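Local structure of lovastatin nonaketide synthase, polyketide synthase component (Aspergillus terreus, 7CPX) at residues L2273-T2281 with L2317-L2326; A1271-G1279 with V2393-G2404. The protein builds the dihydromonacolin L nonaketide, the precursor of lovastatin, by repeatedly condensing malonyl units and reducing, dehydrating and methylating the growing chain, together with its partner LovC. The protein carries 2 engineered substitutions. One frame throughout, in Å; residues are numbered along the deposited sequence.

Contact 1 of 2, residues L2273-T2281 with L2317-L2326; sequences LHEKFSDPT and LAQQRVASGL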
loop_
_atom_site.group_PDB
_atom_site.type_symbol
_atom_site.label_atom_id
_atom_site.label_comp_id
_atom_site.label_asym_id
_atom_site.label_seq_id
_atom_site.Cartn_x
_atom_site.Cartn_y
_atom_site.Cartn_z
ATOM N N LEU A 2273 6.983 -27.720 -68.110
ATOM C CA LEU A 2273 7.924 -26.842 -67.424
ATOM C C LEU A 2273 9.331 -27.427 -67.403
ATOM O O LEU A 2273 10.309 -26.683 -67.532
ATOM C CB LEU A 2273 7.431 -26.562 -66.007
ATOM C CG LEU A 2273 6.204 -25.649 -65.968
ATOM C CD1 LEU A 2273 5.537 -25.697 -64.613
ATOM C CD2 LEU A 2273 6.588 -24.222 -66.318
ATOM N N HIS A 2274 9.458 -28.744 -67.245
ATOM C CA HIS A 2274 10.765 -29.381 -67.321
ATOM C C HIS A 2274 11.371 -29.203 -68.704
ATOM O O HIS A 2274 12.540 -28.823 -68.835
ATOM C CB HIS A 2274 10.634 -30.863 -66.969
ATOM C CG HIS A 2274 11.908 -31.637 -67.102
ATOM N ND1 HIS A 2274 13.047 -31.324 -66.393
ATOM C CD2 HIS A 2274 12.219 -32.717 -67.857
ATOM C CE1 HIS A 2274 14.007 -32.176 -66.709
ATOM N NE2 HIS A 2274 13.530 -33.030 -67.595
ATOM N N GLU A 2275 10.581 -29.445 -69.754
ATOM C CA GLU A 2275 11.080 -29.231 -71.108
ATOM C C GLU A 2275 11.522 -27.788 -71.301
ATOM O O GLU A 2275 12.510 -27.518 -71.994
ATOM C CB GLU A 2275 10.006 -29.606 -72.127
ATOM C CG GLU A 2275 9.690 -31.091 -72.172
ATOM C CD GLU A 2275 8.524 -31.412 -73.086
ATOM O OE1 GLU A 2275 7.963 -30.472 -73.688
ATOM O OE2 GLU A 2275 8.168 -32.604 -73.201
ATOM N N LYS A 2276 10.799 -26.844 -70.696
ATOM C CA LYS A 2276 11.179 -25.441 -70.787
ATOM C C LYS A 2276 12.415 -25.118 -69.958
ATOM O O LYS A 2276 13.095 -24.127 -70.246
ATOM C CB LYS A 2276 10.020 -24.550 -70.340
ATOM C CG LYS A 2276 8.835 -24.515 -71.300
ATOM C CD LYS A 2276 9.211 -23.997 -72.687
ATOM C CE LYS A 2276 9.823 -22.603 -72.637
ATOM N NZ LYS A 2276 10.148 -22.086 -73.994
ATOM N N PHE A 2277 12.717 -25.919 -68.940
ATOM C CA PHE A 2277 13.841 -25.668 -68.045
ATOM C C PHE A 2277 14.665 -26.931 -67.838
ATOM O O PHE A 2277 15.175 -27.187 -66.745
ATOM C CB PHE A 2277 13.356 -25.123 -66.703
ATOM C CG PHE A 2277 12.654 -23.800 -66.804
ATOM C CD1 PHE A 2277 13.373 -22.619 -66.793
ATOM C CD2 PHE A 2277 11.276 -23.737 -66.905
ATOM C CE1 PHE A 2277 12.732 -21.399 -66.884
ATOM C CE2 PHE A 2277 10.629 -22.522 -66.997
ATOM C CZ PHE A 2277 11.357 -21.350 -66.985
ATOM N N SER A 2278 14.816 -27.736 -68.887
ATOM C CA SER A 2278 15.606 -28.959 -68.819
ATOM C C SER A 2278 17.061 -28.744 -69.219
ATOM O O SER A 2278 17.812 -29.721 -69.319
ATOM C CB SER A 2278 14.989 -30.040 -69.709
ATOM O OG SER A 2278 14.701 -29.533 -71.000
ATOM N N ASP A 2279 17.475 -27.499 -69.447
ATOM C CA ASP A 2279 18.832 -27.219 -69.887
ATOM C C ASP A 2279 19.687 -26.857 -68.681
ATOM O O ASP A 2279 19.500 -25.773 -68.108
ATOM C CB ASP A 2279 18.841 -26.080 -70.904
ATOM C CG ASP A 2279 20.226 -25.795 -71.450
ATOM O OD1 ASP A 2279 21.166 -26.548 -71.120
ATOM O OD2 ASP A 2279 20.377 -24.814 -72.208
ATOM N N PRO A 2280 20.626 -27.709 -68.255
ATOM C CA PRO A 2280 21.518 -27.316 -67.155
ATOM C C PRO A 2280 22.585 -26.320 -67.566
ATOM O O PRO A 2280 23.150 -25.649 -66.690
ATOM C CB PRO A 2280 22.144 -28.646 -66.717
ATOM C CG PRO A 2280 22.129 -29.479 -67.947
ATOM C CD PRO A 2280 20.890 -29.088 -68.708
ATOM N N THR A 2281 22.874 -26.199 -68.858
ATOM C CA THR A 2281 23.869 -25.260 -69.356
ATOM C C THR A 2281 23.295 -23.871 -69.587
ATOM O O THR A 2281 24.036 -22.967 -69.987
ATOM C CB THR A 2281 24.476 -25.780 -70.663
ATOM O OG1 THR A 2281 23.466 -25.822 -71.678
ATOM C CG2 THR A 2281 25.050 -27.171 -70.464
ATOM N N LEU A 2317 9.647 -37.042 -61.753
ATOM C CA LEU A 2317 10.208 -35.972 -62.565
ATOM C C LEU A 2317 11.247 -35.190 -61.777
ATOM O O LEU A 2317 12.309 -34.853 -62.307
ATOM C CB LEU A 2317 9.107 -35.043 -63.068
ATOM C CG LEU A 2317 9.609 -33.985 -64.051
ATOM C CD1 LEU A 2317 8.661 -33.847 -65.225
ATOM C CD2 LEU A 2317 9.792 -32.646 -63.356
ATOM N N ALA A 2318 10.971 -34.911 -60.502
ATOM C CA ALA A 2318 11.961 -34.232 -59.671
ATOM C C ALA A 2318 13.228 -35.068 -59.548
ATOM O O ALA A 2318 14.347 -34.552 -59.657
ATOM C CB ALA A 2318 11.378 -33.948 -58.287
ATOM N N GLN A 2319 13.065 -36.371 -59.317
ATOM C CA GLN A 2319 14.218 -37.242 -59.118
ATOM C C GLN A 2319 15.064 -37.336 -60.382
ATOM O O GLN A 2319 16.294 -37.223 -60.330
ATOM C CB GLN A 2319 13.741 -38.623 -58.673
ATOM C CG GLN A 2319 13.310 -38.677 -57.219
ATOM C CD GLN A 2319 12.321 -39.790 -56.941
ATOM O OE1 GLN A 2319 11.463 -40.093 -57.770
ATOM N NE2 GLN A 2319 12.432 -40.402 -55.770
ATOM N N GLN A 2320 14.422 -37.540 -61.535
ATOM C CA GLN A 2320 15.158 -37.638 -62.789
ATOM C C GLN A 2320 15.701 -36.290 -63.236
ATOM O O GLN A 2320 16.667 -36.247 -64.005
ATOM C CB GLN A 2320 14.263 -38.232 -63.879
ATOM C CG GLN A 2320 13.112 -37.341 -64.303
ATOM C CD GLN A 2320 13.280 -36.811 -65.710
ATOM O OE1 GLN A 2320 13.614 -35.643 -65.912
ATOM N NE2 GLN A 2320 13.046 -37.669 -66.696
ATOM N N ARG A 2321 15.102 -35.193 -62.772
ATOM C CA ARG A 2321 15.616 -33.863 -63.061
ATOM C C ARG A 2321 16.870 -33.578 -62.249
ATOM O O ARG A 2321 17.817 -32.964 -62.754
ATOM C CB ARG A 2321 14.524 -32.833 -62.773
ATOM C CG ARG A 2321 14.933 -31.397 -62.976
ATOM C CD ARG A 2321 13.745 -30.462 -62.861
ATOM N NE ARG A 2321 14.175 -29.073 -62.762
ATOM C CZ ARG A 2321 14.449 -28.299 -63.803
ATOM N NH1 ARG A 2321 14.322 -28.739 -65.044
ATOM N NH2 ARG A 2321 14.867 -27.056 -63.595
ATOM N N VAL A 2322 16.892 -34.015 -60.989
ATOM C CA VAL A 2322 18.121 -33.947 -60.207
ATOM C C VAL A 2322 19.183 -34.852 -60.814
ATOM O O VAL A 2322 20.355 -34.473 -60.925
ATOM C CB VAL A 2322 17.845 -34.306 -58.737
ATOM C CG1 VAL A 2322 19.149 -34.579 -58.007
ATOM C CG2 VAL A 2322 17.084 -33.184 -58.065
ATOM N N ALA A 2323 18.793 -36.062 -61.219
ATOM C CA ALA A 2323 19.724 -36.956 -61.894
ATOM C C ALA A 2323 20.241 -36.356 -63.193
ATOM O O ALA A 2323 21.303 -36.767 -63.674
ATOM C CB ALA A 2323 19.053 -38.300 -62.173
ATOM N N SER A 2324 19.517 -35.400 -63.767
ATOM C CA SER A 2324 19.932 -34.724 -64.986
ATOM C C SER A 2324 20.790 -33.496 -64.714
ATOM O O SER A 2324 21.158 -32.793 -65.661
ATOM C CB SER A 2324 18.703 -34.317 -65.805
ATOM O OG SER A 2324 17.919 -35.448 -66.140
ATOM N N GLY A 2325 21.115 -33.220 -63.454
ATOM C CA GLY A 2325 21.908 -32.057 -63.116
ATOM C C GLY A 2325 21.117 -30.788 -62.915
ATOM O O GLY A 2325 21.690 -29.697 -63.008
ATOM N N LEU A 2326 19.819 -30.891 -62.643
ATOM C CA LEU A 2326 18.939 -29.741 -62.504
ATOM C C LEU A 2326 18.297 -29.748 -61.125
ATOM O O LEU A 2326 17.875 -30.799 -60.633
ATOM C CB LEU A 2326 17.856 -29.758 -63.582
ATOM C CG LEU A 2326 18.348 -29.707 -65.026
ATOM C CD1 LEU A 2326 17.324 -30.341 -65.951
ATOM C CD2 LEU A 2326 18.630 -28.277 -65.445
#
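Arg2321 reaches across to His2274 and Phe2277 and supplies the polar link between the two helix ends. Its CG is anti to the backbone N (chi1 178°) and the chain runs out extended to NE, which carries the guanidinium past the imidazole to the chain leaving helix 2256-2276. NH1 donates to His2274 ND1 at 3.2 Å; ND1 lies in the plane of the guanidinium, whereas NH1 stands somewhat out of the imidazole plane, and the two planes are almost perpendicular. The same NH1 also donates to the carbonyl O of Phe2277, the first residue to leave the helix, in a bond too short as modelled for its length to be trusted. NH2 adds a weak bond to that oxygen, and NE goes to Ala2327 O, so every nitrogen of the group has an acceptor. Leu2326 CB lies over the centre of one guanidinium face, 3.7 Å above it. Next to the C-terminal end of helix 2256-2276 the positive charge is probably favourable.

Apolar contacts flank the polar ones: Leu2317 CD1 sits 4.0 Å from His2274 CB, and Leu2326 CD2 packs 3.8 Å from Pro2280 CB. Each helix end also settles an acceptor of its own: Ser2278 OG donates to Glu2275 O, and Ser2324 OG to Gln2320 O. In the loop beyond helix 2256-2276, Asp2279 OD1 takes the backbone N-H of Thr2281, an Asx turn. Gly2325, at positive phi, closes a Schellman motif: Leu2326 N bonds Arg2321 O and Gly2325 N bonds Val2322 O, both at 2.9 Å. Both helices pack on strand 2288-2294, where Leu2273 and Arg2321 meet Phe2289. This is the pairing of neighbouring helices on one face of a Rossmann-type sheet, here in the ketoreductase domain.

Contact 2 of 2, residues A1271-G1279 with V2393-G2404; sequences AMFARWSWG and VLDMADLELTTG
Trp1278 lies against Val2393 and Leu2394, its indole swung broadside by a chi2 of 99°. Leu2394 CA makes a CH-pi contact over the five-membered ring, 3.9 Å from its centroid, and the carbonyl O of Val2393 lies over the same face; Trp1278 NE1 is near that oxygen but at too poor an angle for a hydrogen bond. Leu2394 CD2 packs on CE3, and Ala2397 CB meets the ring edge at CD1.

Trp1276 has almost the same first torsion, but chi2 of only 10° turns its ring quite differently. Glu2400, extended beyond CG, sets OE1 over one indole face, its carboxylate steeply inclined to the ring, while Arg2423 makes a cation-pi contact with the indole.

Further along, Ala1274 and Thr2402 form a single antiparallel bridge, Ala1274 N to Thr2402 O at 2.6 Å and Thr2402 N to Ala1274 O at 2.9 Å, both weak. Met1272 places CG between its backbone N and carbonyl carbon (chi1 68°), then runs alongside Thr2403, whose CG2 touches CG and SD. Arg1275 turns its guanidinium to a salt bridge with Asp1813.

Strand 1275-1279 edges the sheet that includes 1804-1811, whereas 2400-2402 edges the ketoreductase sheet, so this seam joins two sheets, consistent with the structural and catalytic halves of polyketide synthase ketoreductases.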
loop_
_atom_site.group_PDB
_atom_site.type_symbol
_atom_site.label_atom_id
_atom_site.label_comp_id
_atom_site.label_asym_id
_atom_site.label_seq_id
_atom_site.Cartn_x
_atom_site.Cartn_y
_atom_site.Cartn_z
ATOM N N ALA A 1271 6.619 -33.659 -35.622
ATOM C CA ALA A 1271 7.382 -34.681 -36.326
ATOM C C ALA A 1271 6.902 -34.894 -37.755
ATOM O O ALA A 1271 7.031 -36.003 -38.289
ATOM C CB ALA A 1271 7.328 -35.996 -35.548
ATOM N N MET A 1272 6.353 -33.861 -38.395
ATOM C CA MET A 1272 5.790 -34.046 -39.728
ATOM C C MET A 1272 6.862 -34.473 -40.724
ATOM O O MET A 1272 6.643 -35.382 -41.532
ATOM C CB MET A 1272 5.103 -32.760 -40.190
ATOM C CG MET A 1272 6.044 -31.592 -40.449
ATOM S SD MET A 1272 5.170 -30.126 -41.024
ATOM C CE MET A 1272 6.485 -29.272 -41.885
ATOM N N PHE A 1273 8.032 -33.843 -40.667
ATOM C CA PHE A 1273 9.082 -34.140 -41.634
ATOM C C PHE A 1273 9.502 -35.600 -41.539
ATOM O O PHE A 1273 9.590 -36.172 -40.449
ATOM C CB PHE A 1273 10.295 -33.239 -41.403
ATOM C CG PHE A 1273 10.116 -31.829 -41.890
ATOM C CD1 PHE A 1273 9.661 -31.569 -43.168
ATOM C CD2 PHE A 1273 10.413 -30.762 -41.064
ATOM C CE1 PHE A 1273 9.506 -30.274 -43.613
ATOM C CE2 PHE A 1273 10.257 -29.465 -41.502
ATOM C CZ PHE A 1273 9.802 -29.220 -42.778
ATOM N N ALA A 1274 9.765 -36.201 -42.696
ATOM C CA ALA A 1274 10.233 -37.575 -42.764
ATOM C C ALA A 1274 11.016 -37.763 -44.054
ATOM O O ALA A 1274 10.842 -37.012 -45.016
ATOM C CB ALA A 1274 9.070 -38.570 -42.697
ATOM N N ARG A 1275 11.879 -38.773 -44.063
ATOM C CA ARG A 1275 12.704 -39.093 -45.216
ATOM C C ARG A 1275 12.554 -40.565 -45.570
ATOM O O ARG A 1275 12.289 -41.408 -44.706
ATOM C CB ARG A 1275 14.184 -38.777 -44.958
ATOM C CG ARG A 1275 14.772 -39.471 -43.743
ATOM C CD ARG A 1275 16.290 -39.345 -43.702
ATOM N NE ARG A 1275 16.741 -37.982 -43.968
ATOM C CZ ARG A 1275 17.275 -37.563 -45.108
ATOM N NH1 ARG A 1275 17.465 -38.382 -46.131
ATOM N NH2 ARG A 1275 17.635 -36.288 -45.225
ATOM N N TRP A 1276 12.729 -40.857 -46.859
ATOM C CA TRP A 1276 12.709 -42.227 -47.368
ATOM C C TRP A 1276 14.059 -42.869 -47.075
ATOM O O TRP A 1276 14.934 -42.983 -47.935
ATOM C CB TRP A 1276 12.412 -42.251 -48.863
ATOM C CG TRP A 1276 10.996 -41.967 -49.218
ATOM C CD1 TRP A 1276 10.022 -41.509 -48.390
ATOM C CD2 TRP A 1276 10.387 -42.131 -50.504
ATOM N NE1 TRP A 1276 8.841 -41.373 -49.075
ATOM C CE2 TRP A 1276 9.038 -41.747 -50.377
ATOM C CE3 TRP A 1276 10.851 -42.561 -51.750
ATOM C CZ2 TRP A 1276 8.148 -41.782 -51.448
ATOM C CZ3 TRP A 1276 9.966 -42.595 -52.812
ATOM C CH2 TRP A 1276 8.631 -42.208 -52.654
ATOM N N SER A 1277 14.236 -43.293 -45.827
ATOM C CA SER A 1277 15.401 -44.099 -45.511
ATOM C C SER A 1277 15.360 -45.328 -46.404
ATOM O O SER A 1277 14.463 -46.166 -46.273
ATOM C CB SER A 1277 15.414 -44.491 -44.033
ATOM O OG SER A 1277 16.583 -45.224 -43.710
ATOM N N TRP A 1278 16.296 -45.423 -47.341
ATOM C CA TRP A 1278 16.345 -46.520 -48.303
ATOM C C TRP A 1278 17.350 -47.538 -47.777
ATOM O O TRP A 1278 18.558 -47.302 -47.781
ATOM C CB TRP A 1278 16.730 -46.013 -49.687
ATOM C CG TRP A 1278 15.618 -45.358 -50.446
ATOM C CD1 TRP A 1278 15.388 -44.021 -50.568
ATOM C CD2 TRP A 1278 14.597 -46.010 -51.208
ATOM N NE1 TRP A 1278 14.283 -43.798 -51.351
ATOM C CE2 TRP A 1278 13.779 -45.005 -51.759
ATOM C CE3 TRP A 1278 14.292 -47.347 -51.474
ATOM C CZ2 TRP A 1278 12.677 -45.295 -52.558
ATOM C CZ3 TRP A 1278 13.201 -47.631 -52.268
ATOM C CH2 TRP A 1278 12.406 -46.612 -52.800
ATOM N N GLY A 1279 16.845 -48.683 -47.322
ATOM C CA GLY A 1279 17.694 -49.691 -46.736
ATOM C C GLY A 1279 17.449 -51.063 -47.327
ATOM O O GLY A 1279 16.398 -51.328 -47.909
ATOM N N VAL A 2393 16.995 -44.682 -56.921
ATOM C CA VAL A 2393 16.047 -44.098 -55.984
ATOM C C VAL A 2393 16.629 -44.042 -54.579
ATOM O O VAL A 2393 16.208 -43.210 -53.769
ATOM C CB VAL A 2393 14.725 -44.889 -55.977
ATOM C CG1 VAL A 2393 13.599 -44.028 -55.437
ATOM C CG2 VAL A 2393 14.394 -45.398 -57.373
ATOM N N LEU A 2394 17.590 -44.914 -54.272
ATOM C CA LEU A 2394 18.181 -44.940 -52.942
ATOM C C LEU A 2394 18.930 -43.657 -52.621
ATOM O O LEU A 2394 19.117 -43.337 -51.441
ATOM C CB LEU A 2394 19.135 -46.129 -52.813
ATOM C CG LEU A 2394 18.645 -47.487 -53.321
ATOM C CD1 LEU A 2394 19.746 -48.522 -53.181
ATOM C CD2 LEU A 2394 17.398 -47.941 -52.586
ATOM N N ASP A 2395 19.363 -42.917 -53.638
ATOM C CA ASP A 2395 20.218 -41.756 -53.443
ATOM C C ASP A 2395 19.454 -40.440 -53.413
ATOM O O ASP A 2395 20.083 -39.385 -53.274
ATOM C CB ASP A 2395 21.271 -41.696 -54.553
ATOM C CG ASP A 2395 22.060 -42.983 -54.679
ATOM O OD1 ASP A 2395 21.777 -43.933 -53.919
ATOM O OD2 ASP A 2395 22.963 -43.046 -55.539
ATOM N N MET A 2396 18.131 -40.466 -53.539
ATOM C CA MET A 2396 17.326 -39.255 -53.648
ATOM C C MET A 2396 16.223 -39.222 -52.600
ATOM O O MET A 2396 15.119 -38.730 -52.845
ATOM C CB MET A 2396 16.745 -39.127 -55.052
ATOM C CG MET A 2396 17.770 -38.694 -56.083
ATOM S SD MET A 2396 17.096 -38.562 -57.745
ATOM C CE MET A 2396 16.839 -40.289 -58.135
ATOM N N ALA A 2397 16.509 -39.747 -51.408
ATOM C CA ALA A 2397 15.563 -39.615 -50.306
ATOM C C ALA A 2397 15.472 -38.170 -49.837
ATOM O O ALA A 2397 14.389 -37.692 -49.480
ATOM C CB ALA A 2397 15.968 -40.526 -49.151
ATOM N N ASP A 2398 16.601 -37.458 -49.832
ATOM C CA ASP A 2398 16.607 -36.068 -49.398
ATOM C C ASP A 2398 15.750 -35.184 -50.292
ATOM O O ASP A 2398 15.178 -34.202 -49.809
ATOM C CB ASP A 2398 18.041 -35.535 -49.366
ATOM C CG ASP A 2398 18.748 -35.691 -50.697
ATOM O OD1 ASP A 2398 18.134 -36.235 -51.638
ATOM O OD2 ASP A 2398 19.919 -35.270 -50.802
ATOM N N LEU A 2399 15.651 -35.507 -51.583
ATOM C CA LEU A 2399 14.845 -34.691 -52.483
ATOM C C LEU A 2399 13.380 -34.698 -52.072
ATOM O O LEU A 2399 12.739 -33.643 -52.016
ATOM C CB LEU A 2399 14.989 -35.192 -53.919
ATOM C CG LEU A 2399 16.413 -35.340 -54.450
ATOM C CD1 LEU A 2399 16.378 -35.680 -55.927
ATOM C CD2 LEU A 2399 17.218 -34.077 -54.207
ATOM N N GLU A 2400 12.836 -35.875 -51.775
ATOM C CA GLU A 2400 11.428 -36.010 -51.409
ATOM C C GLU A 2400 11.306 -35.793 -49.909
ATOM O O GLU A 2400 11.688 -36.650 -49.110
ATOM C CB GLU A 2400 10.886 -37.375 -51.814
ATOM C CG GLU A 2400 11.070 -37.709 -53.281
ATOM C CD GLU A 2400 10.247 -38.910 -53.708
ATOM O OE1 GLU A 2400 9.394 -39.360 -52.914
ATOM O OE2 GLU A 2400 10.450 -39.403 -54.836
ATOM N N LEU A 2401 10.770 -34.640 -49.522
ATOM C CA LEU A 2401 10.519 -34.338 -48.118
ATOM C C LEU A 2401 9.151 -34.896 -47.760
ATOM O O LEU A 2401 8.119 -34.282 -48.045
ATOM C CB LEU A 2401 10.595 -32.837 -47.864
ATOM C CG LEU A 2401 11.997 -32.228 -47.887
ATOM C CD1 LEU A 2401 12.604 -32.292 -49.279
ATOM C CD2 LEU A 2401 11.959 -30.797 -47.395
ATOM N N THR A 2402 9.140 -36.085 -47.166
ATOM C CA THR A 2402 7.893 -36.681 -46.712
ATOM C C THR A 2402 7.368 -35.909 -45.509
ATOM O O THR A 2402 8.114 -35.625 -44.568
ATOM C CB THR A 2402 8.108 -38.149 -46.354
ATOM O OG1 THR A 2402 8.634 -38.845 -47.491
ATOM C CG2 THR A 2402 6.801 -38.798 -45.930
ATOM N N THR A 2403 6.084 -35.571 -45.542
ATOM C CA THR A 2403 5.507 -34.717 -44.518
ATOM C C THR A 2403 4.036 -35.060 -44.342
ATOM O O THR A 2403 3.399 -35.627 -45.232
ATOM C CB THR A 2403 5.673 -33.236 -44.881
ATOM O OG1 THR A 2403 7.039 -32.980 -45.236
ATOM C CG2 THR A 2403 5.292 -32.353 -43.715
ATOM N N GLY A 2404 3.503 -34.713 -43.174
ATOM C CA GLY A 2404 2.091 -34.865 -42.907
ATOM C C GLY A 2404 1.681 -36.189 -42.306
ATOM O O GLY A 2404 0.476 -36.453 -42.204
#

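Helix 2305-2323 joins the two contacts, whose centres lie about 20 Å apart. One side of its last turns faces 2273-2281 in contact 1; elsewhere on the helix, Val2322 CG2 meets Leu2399 CD1 of contact 2 at 3.4 Å, and Gln2319 packs on Met2396. In sequence, both segments of contact 1 fall between those of contact 2. Contact 1 packs two helices on one face of the ketoreductase sheet, while contact 2 fastens the last strand of that sheet, 2400-2402, to a segment more than a thousand residues earlier. Neither contact lines the NADP pocket; both are away from it and from the catalytic residues of the other domains.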